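Local structure of NADH oxidoreductase (Mesorhizobium loti, 3PI7) at residues A[275-278]-A[282-285]. The protein probably acts as an NAD(P)H-dependent oxidoreductase, perhaps a quinone reductase, built from a GroES-like domain and a nucleotide-binding Rossmann domain. Sequence-based numbering, arbitrary orientation.
Sequences PGQL and HKHI
Q277 and K283 run side by side and point the same way, both chains extended beyond CG, and meet at their polar ends. NZ of K283 donates to OE1 of Q277 over 2.7 Å, but approaches from above the amide, 64° out of the carbonyl plane. A long, straight lysine suits this place: its CD also packs 3.9 Å from Q277 CB, and its ammonium goes on to the carbonyl oxygens of F250 and M253, with the F250 ring as a cation-pi partner. Q277 suits the other side because its amide faces two ways, accepting from K283 through OE1 and giving NE2 to N251 O. A methionine in place of K283 would probably leave Q277 OE1 and those two carbonyls without their shared donor. Between the backbones, K283 N makes a weak hydrogen bond of 3.3 Å to Q277 O, tying the short helix to the chain that follows it. L278, one residue on, has CG beside its own backbone N (chi1 -70°) and near K283 O; in one of its two conformers CD2 lies 4.2 Å from I285 CG1, a detail left doubtful by the other. Leucine suits this buried place against the apolar I285 and I272, with E286 of the second subunit as a further neighbour. A water bridges the backbone by donating to L278 O and, at 2.7 Å, to K283 O. This is a tight helix-to-strand connection in a Rossmann fold, where helix 276-280 turns back into 284-287, the sixth strand of the parallel sheet, whose I285 backbone bonds to the second subunit at the dimer interface.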
ATOM      1  N   PRO A 275     -10.765   0.679   2.461  1.00 13.96           N
ATOM      2  CA  PRO A 275      -9.959   0.033   1.415  1.00 13.31           C
ATOM      3  C   PRO A 275     -10.454   0.321  -0.004  1.00 17.52           C
ATOM      4  O   PRO A 275      -9.643   0.303  -0.927  1.00 15.51           O
ATOM      5  CB  PRO A 275     -10.068  -1.472   1.745  1.00 15.54           C
ATOM      6  CG  PRO A 275     -10.328  -1.495   3.198  1.00 19.74           C
ATOM      7  CD  PRO A 275     -11.266  -0.319   3.422  1.00 15.67           C
ATOM      8  N   GLY A 276     -11.737   0.696  -0.154  1.00 16.10           N
ATOM      9  CA  GLY A 276     -12.301   1.101  -1.444  1.00 15.95           C
ATOM     10  C   GLY A 276     -11.529   2.259  -2.065  1.00 17.03           C
ATOM     11  O   GLY A 276     -11.508   2.411  -3.293  1.00 17.40           O
ATOM     12  N   GLN A 277     -10.845   3.067  -1.226  1.00 12.46           N
ATOM     13  CA  GLN A 277     -10.055   4.199  -1.741  1.00 12.35           C
ATOM     14  C   GLN A 277      -8.849   3.714  -2.533  1.00 15.26           C
ATOM     15  O   GLN A 277      -8.360   4.391  -3.414  1.00 14.94           O
ATOM     16  CB  GLN A 277      -9.589   5.095  -0.611  1.00 13.65           C
ATOM     17  CG  GLN A 277     -10.758   5.765   0.044  1.00 14.38           C
ATOM     18  CD  GLN A 277     -10.296   6.710   1.104  1.00 21.29           C
ATOM     19  OE1 GLN A 277      -9.135   6.713   1.491  1.00 18.88           O
ATOM     20  NE2 GLN A 277     -11.206   7.531   1.578  1.00 21.03           N
ATOM     21  N   LEU A 278      -8.382   2.532  -2.248  1.00 12.55           N
ATOM     22  CA  LEU A 278      -7.267   2.019  -3.047  0.50 12.49           C
ATOM     23  C   LEU A 278      -7.817   1.583  -4.399  1.00 15.23           C
ATOM     24  O   LEU A 278      -7.148   1.738  -5.411  1.00 14.59           O
ATOM     25  CB  LEU A 278      -6.540   0.868  -2.354  0.50 12.93           C
ATOM     26  CG  LEU A 278      -5.735   1.291  -1.123  0.50 17.18           C
ATOM     27  CD1 LEU A 278      -6.426   0.836   0.127  0.50 18.40           C
ATOM     28  CD2 LEU A 278      -4.327   0.783  -1.188  0.50 17.76           C
ATOM     29  N   HIS A 282      -7.326   5.059  -6.443  1.00 13.28           N
ATOM     30  CA  HIS A 282      -5.969   4.687  -6.874  1.00 13.25           C
ATOM     31  C   HIS A 282      -4.895   4.994  -5.827  1.00 13.22           C
ATOM     32  O   HIS A 282      -3.761   5.345  -6.182  1.00 12.03           O
ATOM     33  CB  HIS A 282      -5.620   5.406  -8.207  1.00 14.59           C
ATOM     34  CG  HIS A 282      -6.822   5.702  -9.071  1.00 17.19           C
ATOM     35  ND1 HIS A 282      -7.579   4.680  -9.642  1.00 19.25           N
ATOM     36  CD2 HIS A 282      -7.407   6.892  -9.360  1.00 18.45           C
ATOM     37  CE1 HIS A 282      -8.574   5.279 -10.280  1.00 18.50           C
ATOM     38  NE2 HIS A 282      -8.500   6.619 -10.161  1.00 18.64           N
ATOM     39  N   LYS A 283      -5.246   4.873  -4.549  1.00 11.28           N
ATOM     40  CA  LYS A 283      -4.298   5.162  -3.458  1.00 10.29           C
ATOM     41  C   LYS A 283      -3.346   3.980  -3.285  1.00 14.58           C
ATOM     42  O   LYS A 283      -3.673   2.862  -3.692  1.00 12.49           O
ATOM     43  CB  LYS A 283      -5.027   5.476  -2.136  1.00 12.18           C
ATOM     44  CG  LYS A 283      -5.795   6.792  -2.167  1.00 11.79           C
ATOM     45  CD  LYS A 283      -6.316   7.152  -0.783  1.00 10.93           C
ATOM     46  CE  LYS A 283      -7.107   8.439  -0.887  1.00 14.44           C
ATOM     47  NZ  LYS A 283      -7.703   8.805   0.453  1.00 14.21           N
ATOM     48  N   HIS A 284      -2.128   4.254  -2.772  1.00 13.14           N
ATOM     49  CA  HIS A 284      -1.094   3.242  -2.583  1.00 13.07           C
ATOM     50  C   HIS A 284      -0.520   3.357  -1.206  1.00 12.01           C
ATOM     51  O   HIS A 284      -0.492   4.445  -0.630  1.00 10.52           O
ATOM     52  CB  HIS A 284       0.052   3.451  -3.595  1.00 15.70           C
ATOM     53  CG  HIS A 284      -0.179   2.821  -4.913  1.00 22.27           C
ATOM     54  ND1 HIS A 284      -0.993   3.424  -5.875  1.00 25.85           N
ATOM     55  CD2 HIS A 284       0.291   1.653  -5.402  1.00 24.05           C
ATOM     56  CE1 HIS A 284      -1.016   2.587  -6.910  1.00 24.70           C
ATOM     57  NE2 HIS A 284      -0.264   1.509  -6.680  1.00 24.87           N
ATOM     58  N   ILE A 285      -0.024   2.261  -0.689  1.00  9.11           N
ATOM     59  CA  ILE A 285       0.650   2.260   0.615  1.00  9.45           C
ATOM     60  C   ILE A 285       1.972   1.549   0.422  1.00 13.72           C
ATOM     61  O   ILE A 285       2.003   0.429  -0.075  1.00 13.65           O
ATOM     62  CB  ILE A 285      -0.187   1.603   1.766  1.00 12.58           C
ATOM     63  CG1 ILE A 285      -1.648   2.102   1.749  1.00 12.69           C
ATOM     64  CG2 ILE A 285       0.490   1.827   3.160  1.00 13.08           C
ATOM     65  CD1 ILE A 285      -2.595   1.407   2.735  1.00 12.27           C
TER
HETATM   66  O   HOH W   1      -4.214   1.666  -6.034  1.00 20.82           O